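Long-range contacts in GAF domain/HD domain protein (Geobacter sulfurreducens, PDB 3EEA), which is of unknown function but pairs a GAF domain, the part described here, with an HD-type domain and may have phosphatase activity: residues Ala35-Asp40 / Pro60-Met65; Arg105-Leu110 / Ala127-Asn132; Arg23-Leu28 / Asp145-Ala150; Thr12-Val17 / Ser155-Phe160. One frame throughout, in Å; residues are numbered along the deposited sequence.

Contact 1. Residues Ala35-Asp40 / Pro60-Met65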
loop_
_atom_site.group_PDB
_atom_site.type_symbol
_atom_site.label_atom_id
_atom_site.label_comp_id
_atom_site.label_asym_id
_atom_site.label_seq_id
_atom_site.Cartn_x
_atom_site.Cartn_y
_atom_site.Cartn_z
ATOM N N ALA A 35 16.408 1.706 1.286
ATOM C CA ALA A 35 17.281 0.594 0.993
ATOM C C ALA A 35 16.646 -0.694 1.539
ATOM O O ALA A 35 16.394 -0.777 2.745
ATOM C CB ALA A 35 18.655 0.825 1.621
ATOM N N VAL A 36 16.391 -1.677 0.667
ATOM C CA VAL A 36 15.704 -2.884 1.034
ATOM C C VAL A 36 16.662 -4.041 0.943
ATOM O O VAL A 36 17.394 -4.149 -0.042
ATOM C CB VAL A 36 14.454 -3.169 0.105
ATOM C CG1 VAL A 36 13.743 -4.480 0.587
ATOM C CG2 VAL A 36 13.554 -1.944 0.058
ATOM N N TYR A 37 16.637 -4.891 1.962
ATOM C CA TYR A 37 17.448 -6.090 2.059
ATOM C C TYR A 37 16.609 -7.325 2.376
ATOM O O TYR A 37 15.573 -7.237 3.077
ATOM C CB TYR A 37 18.400 -5.950 3.231
ATOM C CG TYR A 37 19.455 -4.888 3.067
ATOM C CD1 TYR A 37 20.793 -5.220 2.750
ATOM C CD2 TYR A 37 19.134 -3.545 3.219
ATOM C CE1 TYR A 37 21.745 -4.228 2.581
ATOM C CE2 TYR A 37 20.105 -2.563 3.104
ATOM C CZ TYR A 37 21.392 -2.903 2.778
ATOM O OH TYR A 37 22.311 -1.905 2.637
ATOM N N PHE A 38 17.066 -8.491 1.917
ATOM C CA PHE A 38 16.460 -9.732 2.337
ATOM C C PHE A 38 17.353 -10.471 3.314
ATOM O O PHE A 38 18.579 -10.389 3.220
ATOM C CB PHE A 38 16.164 -10.603 1.135
ATOM C CG PHE A 38 15.030 -10.116 0.291
ATOM C CD1 PHE A 38 13.807 -9.776 0.870
ATOM C CD2 PHE A 38 15.160 -10.030 -1.076
ATOM C CE1 PHE A 38 12.761 -9.338 0.089
ATOM C CE2 PHE A 38 14.097 -9.598 -1.886
ATOM C CZ PHE A 38 12.905 -9.255 -1.306
ATOM N N PHE A 39 16.740 -11.200 4.235
ATOM C CA PHE A 39 17.509 -11.977 5.211
ATOM C C PHE A 39 17.800 -13.341 4.604
ATOM O O PHE A 39 16.869 -14.039 4.178
ATOM C CB PHE A 39 16.765 -12.147 6.506
ATOM C CG PHE A 39 17.622 -12.734 7.616
ATOM C CD1 PHE A 39 18.724 -12.062 8.077
ATOM C CD2 PHE A 39 17.304 -13.954 8.179
ATOM C CE1 PHE A 39 19.507 -12.583 9.115
ATOM C CE2 PHE A 39 18.089 -14.490 9.204
ATOM C CZ PHE A 39 19.192 -13.785 9.665
ATOM N N ASP A 40 19.092 -13.642 4.490
ATOM C CA ASP A 40 19.610 -14.881 3.866
ATOM C C ASP A 40 19.753 -15.975 4.904
ATOM O O ASP A 40 20.277 -15.726 6.011
ATOM C CB ASP A 40 20.972 -14.601 3.232
ATOM C CG ASP A 40 20.864 -13.735 1.988
ATOM O OD1 ASP A 40 19.740 -13.597 1.468
ATOM O OD2 ASP A 40 21.915 -13.214 1.525
ATOM N N PRO A 60 27.300 1.430 -5.917
ATOM C CA PRO A 60 28.193 0.243 -5.830
ATOM C C PRO A 60 28.411 -0.244 -4.395
ATOM O O PRO A 60 28.553 -1.431 -4.180
ATOM C CB PRO A 60 29.531 0.737 -6.392
ATOM C CG PRO A 60 29.226 2.010 -7.112
ATOM C CD PRO A 60 27.952 2.576 -6.578
ATOM N N VAL A 61 28.455 0.678 -3.439
ATOM C CA VAL A 61 28.579 0.332 -2.015
ATOM C C VAL A 61 27.371 -0.470 -1.475
ATOM O O VAL A 61 27.527 -1.532 -0.863
ATOM C CB VAL A 61 28.743 1.604 -1.153
ATOM C CG1 VAL A 61 28.694 1.255 0.351
ATOM C CG2 VAL A 61 30.042 2.339 -1.536
ATOM N N PHE A 62 26.169 0.059 -1.702
ATOM C CA PHE A 62 24.942 -0.669 -1.408
ATOM C C PHE A 62 24.952 -2.073 -2.020
ATOM O O PHE A 62 24.660 -3.048 -1.334
ATOM C CB PHE A 62 23.718 0.110 -1.926
ATOM C CG PHE A 62 22.444 -0.674 -1.858
ATOM C CD1 PHE A 62 21.879 -0.963 -0.626
ATOM C CD2 PHE A 62 21.854 -1.188 -2.998
ATOM C CE1 PHE A 62 20.730 -1.695 -0.513
ATOM C CE2 PHE A 62 20.709 -1.961 -2.902
ATOM C CZ PHE A 62 20.129 -2.209 -1.644
ATOM N N ARG A 63 25.278 -2.176 -3.302
ATOM C CA ARG A 63 25.123 -3.454 -4.003
ATOM C C ARG A 63 26.115 -4.521 -3.534
ATOM O O ARG A 63 25.823 -5.715 -3.649
ATOM C CB ARG A 63 25.213 -3.282 -5.497
ATOM C CG ARG A 63 24.100 -2.440 -6.070
ATOM C CD ARG A 63 23.563 -3.020 -7.372
ATOM N NE ARG A 63 24.092 -2.274 -8.485
ATOM C CZ ARG A 63 23.380 -1.546 -9.338
ATOM N NH1 ARG A 63 22.051 -1.459 -9.250
ATOM N NH2 ARG A 63 24.018 -0.898 -10.307
ATOM N N GLU A 64 27.239 -4.121 -2.977
ATOM C CA GLU A 64 28.252 -5.092 -2.591
ATOM C C GLU A 64 28.356 -5.380 -1.096
ATOM O O GLU A 64 29.139 -6.236 -0.707
ATOM C CB GLU A 64 29.614 -4.636 -3.093
ATOM C CG GLU A 64 30.265 -3.523 -2.334
ATOM C CD GLU A 64 31.493 -3.030 -3.105
ATOM O OE1 GLU A 64 31.758 -3.571 -4.187
ATOM O OE2 GLU A 64 32.206 -2.136 -2.643
ATOM N N MET A 65 27.646 -4.644 -0.268
ATOM C CA MET A 65 27.834 -4.688 1.206
ATOM C C MET A 65 26.704 -5.464 1.938
ATOM O O MET A 65 25.632 -4.909 2.225
ATOM C CB MET A 65 27.950 -3.245 1.716
ATOM C CG MET A 65 28.163 -3.060 3.216
ATOM S SD MET A 65 28.270 -1.330 3.808
ATOM C CE MET A 65 26.610 -0.660 3.475
HETATM O O HOH W 1 24.549 -2.713 1.386
#
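Tyr-37 and Phe-62 carry this contact, an offset edge-to-face pair that joins the central antiparallel sheet of the GAF domain, at strand 33-39, to the short helix 59-64. The edge of the phenylalanine ring turns toward the face of the tyrosine, the centroids being 5.3 Å apart and the planes at 75°. One side of Phe-62 makes the approach: its CE1 comes within 3.6 Å of Tyr-37 CZ, and its CD1 within 3.4 Å of Tyr-37 OH. The same CE1 packs on Ala-35 CB at 3.9 Å, while the carbonyl O of Val-36 lies in plane at the ring edge, 3.7 Å from Phe-62 CZ. Phe-62 holds CG anti to the backbone N (chi1 171°), and its ring lies between helix and strand. A water holds the phenol end. Tyr-37 OH donates to it over 2.7 Å, and the water donates to the carbonyl oxygens of Phe-62 and Met-65, tying the tyrosine to the last turn of the helix and the residue that leaves it. Phe-125 meets the Tyr-37 ring as well, and Pro-48 touches both aromatic side chains. Tyr-37 and Met-65 also line a pocket holding a polyether, probably from the crystallisation liquor. Met-65 O lies at the edge of the tyrosine ring, in its plane, 4.0 Å from Tyr-37 CE1.

Contact 2. Residues Arg105-Leu110 / Ala127-Asn132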
loop_
_atom_site.group_PDB
_atom_site.type_symbol
_atom_site.label_atom_id
_atom_site.label_comp_id
_atom_site.label_asym_id
_atom_site.label_seq_id
_atom_site.Cartn_x
_atom_site.Cartn_y
_atom_site.Cartn_z
ATOM N N ARG A 105 26.084 9.831 8.971
ATOM C CA ARG A 105 26.209 10.884 9.990
ATOM C C ARG A 105 25.220 12.063 9.814
ATOM O O ARG A 105 24.813 12.663 10.792
ATOM C CB ARG A 105 27.644 11.426 10.024
ATOM C CG ARG A 105 27.932 12.485 8.966
ATOM C CD ARG A 105 29.396 12.588 8.620
ATOM N NE ARG A 105 29.550 13.498 7.497
ATOM C CZ ARG A 105 29.503 13.155 6.209
ATOM N NH1 ARG A 105 29.308 11.891 5.821
ATOM N NH2 ARG A 105 29.662 14.097 5.291
ATOM N N ASN A 106 24.838 12.378 8.579
ATOM C CA ASN A 106 23.898 13.481 8.317
ATOM C C ASN A 106 22.432 13.076 8.280
ATOM O O ASN A 106 21.562 13.884 7.842
ATOM C CB ASN A 106 24.215 14.160 6.975
ATOM C CG ASN A 106 25.432 15.072 7.039
ATOM O OD1 ASN A 106 26.056 15.347 6.002
ATOM N ND2 ASN A 106 25.778 15.536 8.238
ATOM N N LEU A 107 22.141 11.841 8.711
ATOM C CA LEU A 107 20.829 11.225 8.447
ATOM C C LEU A 107 20.077 10.767 9.702
ATOM O O LEU A 107 20.693 10.442 10.700
ATOM C CB LEU A 107 21.026 10.047 7.469
ATOM C CG LEU A 107 21.668 10.304 6.098
ATOM C CD1 LEU A 107 21.980 8.983 5.333
ATOM C CD2 LEU A 107 20.840 11.176 5.175
ATOM N N CYS A 108 18.744 10.846 9.658
ATOM C CA CYS A 108 17.859 10.182 10.595
ATOM C C CYS A 108 17.526 8.851 9.885
ATOM O O CYS A 108 17.119 8.896 8.719
ATOM C CB CYS A 108 16.590 11.030 10.780
ATOM S SG CYS A 108 15.290 10.136 11.679
ATOM N N VAL A 109 17.710 7.702 10.549
ATOM C CA VAL A 109 17.487 6.380 9.881
ATOM C C VAL A 109 16.473 5.522 10.614
ATOM O O VAL A 109 16.571 5.293 11.821
ATOM C CB VAL A 109 18.778 5.589 9.632
ATOM C CG1 VAL A 109 18.441 4.236 8.923
ATOM C CG2 VAL A 109 19.819 6.441 8.838
ATOM N N LEU A 110 15.439 5.129 9.875
ATOM C CA LEU A 110 14.430 4.269 10.381
ATOM C C LEU A 110 14.666 2.864 9.807
ATOM O O LEU A 110 14.772 2.709 8.591
ATOM C CB LEU A 110 13.067 4.786 9.997
ATOM C CG LEU A 110 11.878 3.923 10.315
ATOM C CD1 LEU A 110 11.607 3.873 11.827
ATOM C CD2 LEU A 110 10.636 4.442 9.547
ATOM N N ALA A 127 15.746 6.901 5.110
ATOM C CA ALA A 127 16.621 7.942 5.620
ATOM C C ALA A 127 16.133 9.298 5.156
ATOM O O ALA A 127 15.636 9.435 4.042
ATOM C CB ALA A 127 18.082 7.720 5.113
ATOM N N ARG A 128 16.306 10.272 6.020
ATOM C CA ARG A 128 16.328 11.666 5.599
ATOM C C ARG A 128 17.345 12.480 6.410
ATOM O O ARG A 128 17.873 12.014 7.446
ATOM C CB ARG A 128 14.931 12.286 5.543
ATOM C CG ARG A 128 14.115 12.113 6.636
ATOM C CD ARG A 128 12.668 12.439 6.221
ATOM N NE ARG A 128 11.926 12.731 7.394
ATOM C CZ ARG A 128 10.613 12.617 7.594
ATOM N NH1 ARG A 128 10.196 12.930 8.792
ATOM N NH2 ARG A 128 9.746 12.191 6.698
ATOM N N THR A 129 17.685 13.671 5.897
ATOM C CA THR A 129 18.754 14.441 6.521
ATOM C C THR A 129 18.258 14.909 7.845
ATOM O O THR A 129 17.057 15.141 8.003
ATOM C CB THR A 129 19.221 15.609 5.643
ATOM O OG1 THR A 129 18.084 16.373 5.231
ATOM C CG2 THR A 129 19.940 15.049 4.403
ATOM N N ARG A 130 19.184 15.016 8.795
ATOM C CA ARG A 130 18.886 15.304 10.194
ATOM C C ARG A 130 18.395 16.721 10.495
ATOM O O ARG A 130 18.001 16.990 11.626
ATOM C CB ARG A 130 20.134 15.087 11.058
ATOM C CG ARG A 130 20.602 13.665 11.153
ATOM C CD ARG A 130 21.803 13.570 12.079
ATOM N NE ARG A 130 21.378 13.709 13.473
ATOM C CZ ARG A 130 21.754 14.664 14.321
ATOM N NH1 ARG A 130 22.597 15.617 13.971
ATOM N NH2 ARG A 130 21.267 14.653 15.556
ATOM N N ASP A 131 18.468 17.621 9.530
ATOM C CA ASP A 131 17.897 18.974 9.710
ATOM C C ASP A 131 16.364 18.960 9.511
ATOM O O ASP A 131 15.688 19.912 9.877
ATOM C CB ASP A 131 18.573 20.005 8.791
ATOM C CG ASP A 131 18.586 19.580 7.352
ATOM O OD1 ASP A 131 18.441 18.371 7.109
ATOM O OD2 ASP A 131 18.772 20.427 6.464
ATOM N N ASN A 132 15.838 17.866 8.958
ATOM C CA ASN A 132 14.401 17.612 8.876
ATOM C C ASN A 132 13.892 16.956 10.143
ATOM O O ASN A 132 14.662 16.364 10.878
ATOM C CB ASN A 132 14.088 16.684 7.704
ATOM C CG ASN A 132 14.313 17.346 6.370
ATOM O OD1 ASN A 132 13.605 18.285 6.012
ATOM N ND2 ASN A 132 15.306 16.867 5.624
#
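The carbonyl O of Arg-128 takes the N-H of Cys-108 at 2.6 Å, almost in line with the carbonyl (C=O...N angle 173°), and Leu-107 CA adds a C-H...O contact to the same oxygen. This bond belongs to the antiparallel hairpin of strands 107-116 and 119-129 in the GAF sheet. Arg-128 N returns a bond to Cys-108 O at 3.1 Å, completing a hydrogen-bonded pair flanked by the non-hydrogen-bonded pairs Leu-107/Thr-129 and Val-109/Ala-127. Where the strands end, Arg-130 N donates to Asn-106 O over 2.8 Å, from a position tilted out of the carbonyl plane. Cys-108 and Arg-128 point to one face of the sheet, and the guanidinium of Arg-128 is held there by Lys-30 O and a salt bridge to Glu-139. On the other face lie Val-109 and Ala-127; Leu-107, which lines the polyether pocket, touches Ala-127 CB with its CD1 at 4.1 Å. A type I turn runs from Thr-129 to Asn-132, and inside it Thr-129 OG1 donates to the syn lone pair of Asp-131 OD1 at 2.8 Å. An alanine in place of Thr-129 would probably leave the Asp-131 carboxylate without this mate and open a gap beside Leu-107 CD2, which CG2 now fills. Arg-130 bends at chi3 (74°), where NE hydrogen-bonds to Thr-88 O; its CD lies 3.4 Å from Arg-105 O, and its CG 3.3 Å from Leu-107 O.

Contact 3. Residues Arg23-Leu28 / Asp145-Ala150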
loop_
_atom_site.group_PDB
_atom_site.type_symbol
_atom_site.label_atom_id
_atom_site.label_comp_id
_atom_site.label_asym_id
_atom_site.label_seq_id
_atom_site.Cartn_x
_atom_site.Cartn_y
_atom_site.Cartn_z
ATOM N N ARG A 23 8.412 2.638 -4.328
ATOM C CA ARG A 23 7.789 3.798 -4.967
ATOM C C ARG A 23 6.660 4.385 -4.089
ATOM O O ARG A 23 6.546 5.639 -3.899
ATOM C CB ARG A 23 7.250 3.350 -6.325
ATOM C CG ARG A 23 6.393 4.293 -7.019
ATOM C CD ARG A 23 6.067 3.677 -8.364
ATOM N NE ARG A 23 4.725 4.033 -8.763
ATOM C CZ ARG A 23 4.415 5.198 -9.298
ATOM N NH1 ARG A 23 5.378 6.095 -9.510
ATOM N NH2 ARG A 23 3.149 5.460 -9.640
ATOM N N LEU A 24 5.794 3.508 -3.600
ATOM C CA LEU A 24 4.654 3.950 -2.789
ATOM C C LEU A 24 5.109 4.612 -1.486
ATOM O O LEU A 24 4.575 5.668 -1.120
ATOM C CB LEU A 24 3.722 2.792 -2.480
ATOM C CG LEU A 24 2.401 3.154 -1.832
ATOM C CD1 LEU A 24 1.657 4.173 -2.697
ATOM C CD2 LEU A 24 1.593 1.888 -1.572
ATOM N N LEU A 25 6.086 4.009 -0.799
ATOM C CA LEU A 25 6.636 4.615 0.421
ATOM C C LEU A 25 7.170 6.013 0.107
ATOM O O LEU A 25 6.860 6.947 0.872
ATOM C CB LEU A 25 7.731 3.797 1.056
ATOM C CG LEU A 25 7.241 2.486 1.648
ATOM C CD1 LEU A 25 8.497 1.623 1.927
ATOM C CD2 LEU A 25 6.356 2.736 2.896
ATOM N N ARG A 26 7.937 6.148 -0.972
ATOM C CA ARG A 26 8.500 7.483 -1.297
ATOM C C ARG A 26 7.432 8.553 -1.595
ATOM O O ARG A 26 7.651 9.763 -1.368
ATOM C CB ARG A 26 9.541 7.400 -2.399
ATOM C CG ARG A 26 10.840 6.877 -1.809
ATOM C CD ARG A 26 12.004 6.775 -2.772
ATOM N NE ARG A 26 12.502 8.047 -3.313
ATOM C CZ ARG A 26 13.325 8.892 -2.689
ATOM N NH1 ARG A 26 13.753 8.664 -1.464
ATOM N NH2 ARG A 26 13.715 9.996 -3.299
ATOM N N LYS A 27 6.328 8.123 -2.172
ATOM C CA LYS A 27 5.194 8.999 -2.448
ATOM C C LYS A 27 4.387 9.352 -1.203
ATOM O O LYS A 27 3.742 10.430 -1.144
ATOM C CB LYS A 27 4.301 8.356 -3.468
ATOM C CG LYS A 27 4.908 8.328 -4.856
ATOM C CD LYS A 27 3.857 7.849 -5.797
ATOM C CE LYS A 27 4.431 7.556 -7.137
ATOM N NZ LYS A 27 3.275 7.171 -7.972
ATOM N N LEU A 28 4.396 8.475 -0.206
ATOM C CA LEU A 28 3.593 8.714 0.995
ATOM C C LEU A 28 4.350 9.404 2.126
ATOM O O LEU A 28 3.736 10.020 2.982
ATOM C CB LEU A 28 3.057 7.367 1.533
ATOM C CG LEU A 28 1.969 6.772 0.646
ATOM C CD1 LEU A 28 1.576 5.400 1.127
ATOM C CD2 LEU A 28 0.769 7.778 0.542
ATOM N N ASP A 145 2.829 -0.636 8.249
ATOM C CA ASP A 145 1.696 -1.301 7.586
ATOM C C ASP A 145 2.060 -1.777 6.187
ATOM O O ASP A 145 1.864 -2.970 5.833
ATOM C CB ASP A 145 0.516 -0.351 7.525
ATOM C CG ASP A 145 -0.222 -0.230 8.855
ATOM O OD1 ASP A 145 -0.199 -1.174 9.647
ATOM O OD2 ASP A 145 -0.931 0.802 9.029
ATOM N N LEU A 146 2.608 -0.846 5.387
ATOM C CA LEU A 146 2.890 -1.125 3.956
ATOM C C LEU A 146 3.996 -2.198 3.820
ATOM O O LEU A 146 3.878 -3.141 3.058
ATOM C CB LEU A 146 3.270 0.146 3.228
ATOM C CG LEU A 146 2.092 1.091 2.980
ATOM C CD1 LEU A 146 2.506 2.266 2.098
ATOM C CD2 LEU A 146 0.907 0.401 2.376
ATOM N N VAL A 147 5.010 -2.119 4.666
ATOM C CA VAL A 147 6.081 -3.092 4.685
ATOM C C VAL A 147 5.535 -4.441 5.108
ATOM O O VAL A 147 5.925 -5.455 4.578
ATOM C CB VAL A 147 7.261 -2.649 5.591
ATOM C CG1 VAL A 147 8.325 -3.783 5.832
ATOM C CG2 VAL A 147 7.890 -1.391 5.015
ATOM N N SER A 148 4.603 -4.470 6.060
ATOM C CA SER A 148 4.045 -5.723 6.496
ATOM C C SER A 148 3.223 -6.361 5.424
ATOM O O SER A 148 3.232 -7.583 5.289
ATOM C CB SER A 148 3.235 -5.579 7.764
ATOM O OG SER A 148 4.127 -5.166 8.774
ATOM N N HIS A 149 2.496 -5.543 4.634
ATOM C CA HIS A 149 1.804 -6.068 3.493
ATOM C C HIS A 149 2.731 -6.714 2.456
ATOM O O HIS A 149 2.443 -7.819 1.939
ATOM C CB HIS A 149 0.976 -4.983 2.816
ATOM C CG HIS A 149 -0.032 -4.351 3.696
ATOM N ND1 HIS A 149 -0.613 -3.137 3.388
ATOM C CD2 HIS A 149 -0.521 -4.717 4.902
ATOM C CE1 HIS A 149 -1.418 -2.789 4.375
ATOM N NE2 HIS A 149 -1.393 -3.728 5.297
ATOM N N ALA A 150 3.818 -5.999 2.111
ATOM C CA ALA A 150 4.789 -6.468 1.148
ATOM C C ALA A 150 5.463 -7.714 1.646
ATOM O O ALA A 150 5.679 -8.675 0.852
ATOM C CB ALA A 150 5.873 -5.339 0.805
#
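Leu-24, Leu-25 and Leu-28 meet Leu-146 and Val-147 where helices 14-28 and 137-158 run antiparallel, their local axes at 172° and 11.0 Å apart at closest approach. The contact is entirely apolar and centres on one methyl group, Leu-146 CD1, which enters among three leucines of the other helix. Leu-24 CD2 lies 3.8 Å and Leu-25 CD2 4.0 Å from Leu-146 CD1. Leu-28 CD1 presses closest, at 3.4 Å from Leu-146 CD1, shorter than two methyl carbons normally come, so the packing is tight at this point. The approaches differ: Leu-24 and Leu-28 each cross Leu-146 at about a right angle, whereas Leu-25 and Leu-146 slide past one another in opposite directions, and Leu-25 CD2 also meets Leu-146 CB. Leu-24 holds CG anti to its backbone N (chi1 -171°), while Leu-25 and Leu-28 place CG beside theirs. The three side chains, from two successive turns, converge on the one methyl. A looser contact, Leu-25 CD1 to Val-147 CG2 at 4.4 Å, extends the packing. The contact also borders the dimer interface: Leu-28 packs on Leu-28 of the second subunit, and the ring of His-149 meets His-149 of that subunit. In the same chain, Leu-146 and Ala-150 rest on Leu-21 of helix 14-28, Leu-25 touches Ile-34 of strand 33-39, and Val-147 reaches Val-112 and Met-114 of strand 107-116, seating the helix pair against the sheet.

Contact 4. Residues Thr12-Val17 / Ser155-Phe160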
loop_
_atom_site.group_PDB
_atom_site.type_symbol
_atom_site.label_atom_id
_atom_site.label_comp_id
_atom_site.label_asym_id
_atom_site.label_seq_id
_atom_site.Cartn_x
_atom_site.Cartn_y
_atom_site.Cartn_z
ATOM N N THR A 12 5.700 -14.937 -9.216
ATOM C CA THR A 12 6.506 -14.901 -7.994
ATOM C C THR A 12 7.619 -13.891 -8.079
ATOM O O THR A 12 8.650 -14.097 -7.479
ATOM C CB THR A 12 7.098 -16.307 -7.654
ATOM O OG1 THR A 12 7.934 -16.744 -8.741
ATOM C CG2 THR A 12 5.994 -17.300 -7.378
ATOM N N ASP A 13 7.378 -12.760 -8.729
ATOM C CA ASP A 13 8.422 -11.781 -8.992
ATOM C C ASP A 13 8.562 -10.827 -7.799
ATOM O O ASP A 13 7.937 -9.761 -7.700
ATOM C CB ASP A 13 8.141 -11.032 -10.295
ATOM C CG ASP A 13 9.312 -10.161 -10.735
ATOM O OD1 ASP A 13 10.122 -9.762 -9.869
ATOM O OD2 ASP A 13 9.358 -9.847 -11.944
ATOM N N VAL A 14 9.390 -11.251 -6.880
ATOM C CA VAL A 14 9.622 -10.498 -5.649
ATOM C C VAL A 14 10.195 -9.092 -5.910
ATOM O O VAL A 14 9.899 -8.155 -5.167
ATOM C CB VAL A 14 10.533 -11.305 -4.667
ATOM C CG1 VAL A 14 9.768 -12.467 -4.015
ATOM C CG2 VAL A 14 11.752 -11.836 -5.372
ATOM N N ASP A 15 11.022 -8.934 -6.941
ATOM C CA ASP A 15 11.622 -7.621 -7.204
ATOM C C ASP A 15 10.584 -6.601 -7.656
ATOM O O ASP A 15 10.690 -5.440 -7.303
ATOM C CB ASP A 15 12.830 -7.694 -8.163
ATOM C CG ASP A 15 13.585 -6.366 -8.255
ATOM O OD1 ASP A 15 13.900 -5.731 -7.209
ATOM O OD2 ASP A 15 13.817 -5.908 -9.390
ATOM N N GLU A 16 9.563 -6.998 -8.411
ATOM C CA GLU A 16 8.518 -6.025 -8.776
ATOM C C GLU A 16 7.714 -5.599 -7.524
ATOM O O GLU A 16 7.285 -4.475 -7.469
ATOM C CB GLU A 16 7.523 -6.523 -9.809
ATOM C CG GLU A 16 8.075 -6.711 -11.195
ATOM C CD GLU A 16 8.272 -5.409 -11.947
ATOM O OE1 GLU A 16 7.528 -4.411 -11.719
ATOM O OE2 GLU A 16 9.147 -5.423 -12.817
ATOM N N VAL A 17 7.487 -6.517 -6.594
ATOM C CA VAL A 17 6.821 -6.212 -5.317
ATOM C C VAL A 17 7.660 -5.145 -4.552
ATOM O O VAL A 17 7.119 -4.139 -4.058
ATOM C CB VAL A 17 6.575 -7.473 -4.476
ATOM C CG1 VAL A 17 5.975 -7.128 -3.084
ATOM C CG2 VAL A 17 5.587 -8.473 -5.224
ATOM N N SER A 155 6.671 -13.361 1.155
ATOM C CA SER A 155 6.800 -14.659 1.808
ATOM C C SER A 155 6.011 -15.726 1.044
ATOM O O SER A 155 6.555 -16.803 0.767
ATOM C CB SER A 155 6.435 -14.594 3.270
ATOM O OG SER A 155 5.048 -14.684 3.432
ATOM N N HIS A 156 4.780 -15.420 0.610
ATOM C CA HIS A 156 4.018 -16.342 -0.266
ATOM C C HIS A 156 4.816 -16.700 -1.531
ATOM O O HIS A 156 4.848 -17.887 -1.951
ATOM C CB HIS A 156 2.640 -15.808 -0.685
ATOM C CG HIS A 156 1.649 -15.694 0.421
ATOM N ND1 HIS A 156 0.565 -14.843 0.358
ATOM C CD2 HIS A 156 1.592 -16.289 1.637
ATOM C CE1 HIS A 156 -0.126 -14.931 1.484
ATOM N NE2 HIS A 156 0.478 -15.800 2.279
ATOM N N MET A 157 5.445 -15.704 -2.148
ATOM C CA MET A 157 6.244 -15.920 -3.372
ATOM C C MET A 157 7.539 -16.757 -3.139
ATOM O O MET A 157 7.907 -17.581 -3.981
ATOM C CB MET A 157 6.639 -14.584 -3.973
ATOM C CG MET A 157 5.483 -13.725 -4.457
ATOM S SD MET A 157 5.928 -12.137 -5.273
ATOM C CE MET A 157 4.338 -11.654 -6.003
ATOM N N GLN A 158 8.246 -16.451 -2.060
ATOM C CA GLN A 158 9.543 -17.098 -1.729
ATOM C C GLN A 158 9.348 -18.563 -1.298
ATOM O O GLN A 158 10.304 -19.377 -1.363
ATOM C CB GLN A 158 10.312 -16.293 -0.669
ATOM C CG GLN A 158 10.930 -14.984 -1.228
ATOM C CD GLN A 158 11.751 -14.144 -0.218
ATOM O OE1 GLN A 158 11.542 -14.212 0.984
ATOM N NE2 GLN A 158 12.648 -13.287 -0.747
ATOM N N LEU A 159 8.130 -18.932 -0.899
ATOM C CA LEU A 159 7.752 -20.359 -0.777
ATOM C C LEU A 159 8.098 -21.198 -2.026
ATOM O O LEU A 159 8.282 -22.433 -1.932
ATOM C CB LEU A 159 6.251 -20.511 -0.484
ATOM C CG LEU A 159 5.732 -20.057 0.889
ATOM C CD1 LEU A 159 4.189 -20.190 0.942
ATOM C CD2 LEU A 159 6.375 -20.808 2.046
ATOM N N PHE A 160 8.179 -20.576 -3.203
ATOM C CA PHE A 160 8.592 -21.311 -4.411
ATOM C C PHE A 160 10.075 -21.135 -4.758
ATOM O O PHE A 160 10.904 -20.925 -3.858
ATOM C CB PHE A 160 7.692 -20.900 -5.559
ATOM C CG PHE A 160 6.247 -21.192 -5.293
ATOM C CD1 PHE A 160 5.759 -22.485 -5.435
ATOM C CD2 PHE A 160 5.388 -20.202 -4.845
ATOM C CE1 PHE A 160 4.431 -22.766 -5.172
ATOM C CE2 PHE A 160 4.062 -20.485 -4.568
ATOM C CZ PHE A 160 3.586 -21.785 -4.754
#
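The N-terminal start of helix 14-28 packs against the C-terminal end of helix 137-158, where Met-157 lies among Thr-12, Val-14 and Val-17. These two helices of the GAF domain thus meet close to both ends of the modelled chain. Met-157 has CG anti to the carbonyl carbon (chi1 -64°) and an extended chain beyond it. Met-157 and Val-17 reach toward each other tip to tip, Met-157 CE lying 3.5 Å from Val-17 CG2, and Met-157 SD lies 3.7 Å from Thr-12 C. Val-14 instead slides past the methionine in the opposite direction, CG1 coming to 3.8 Å from Met-157 CB, and crosses Gln-158 at about a right angle, with CG1 3.9 Å from Gln-158 CG. An alanine in place of Met-157 would probably open a gap between the helices, taking away the sulfur beside Thr-12 and the methyl that meets Val-17 CG2. Toward the chain end, Thr-12 CG2 touches Phe-160 CD2 at 3.9 Å, the side chains crossing at about a right angle, while Thr-12 OG1 is hydrogen-bonded to Leu-8 O. The second subunit lies close by: His-156 pairs with His-156 of that chain through their ND1 atoms, and Met-157 packs on the same histidine. Asp-13, the N-cap of helix 14-28, holds the first turn in shape: its OD1 accepts from Glu-16 N at 3.2 Å, met from above the carboxylate plane, 61° out of it.

How the contacts relate
From the N terminus, the chain enters helix 14-28, whose first turn belongs to contact 4 and whose last belongs to contact 3; both find their partners on helix 137-158, which runs back antiparallel, and contact 3 is nested inside the loop closed by contact 4. Contacts 1 and 2 lie within both loops and follow one another in series: 35-40 closes with 60-65 before 105-110 opens toward 127-132. They share one sheet, in which strands 33-39 and 119-129 are neighbours. Contact 1 reaches contact 4 where Phe-38 packs on Gln-158, and contact 3 meets contact 4 at Ala-150 and Val-17. Contacts 3 and 4 also border the second subunit.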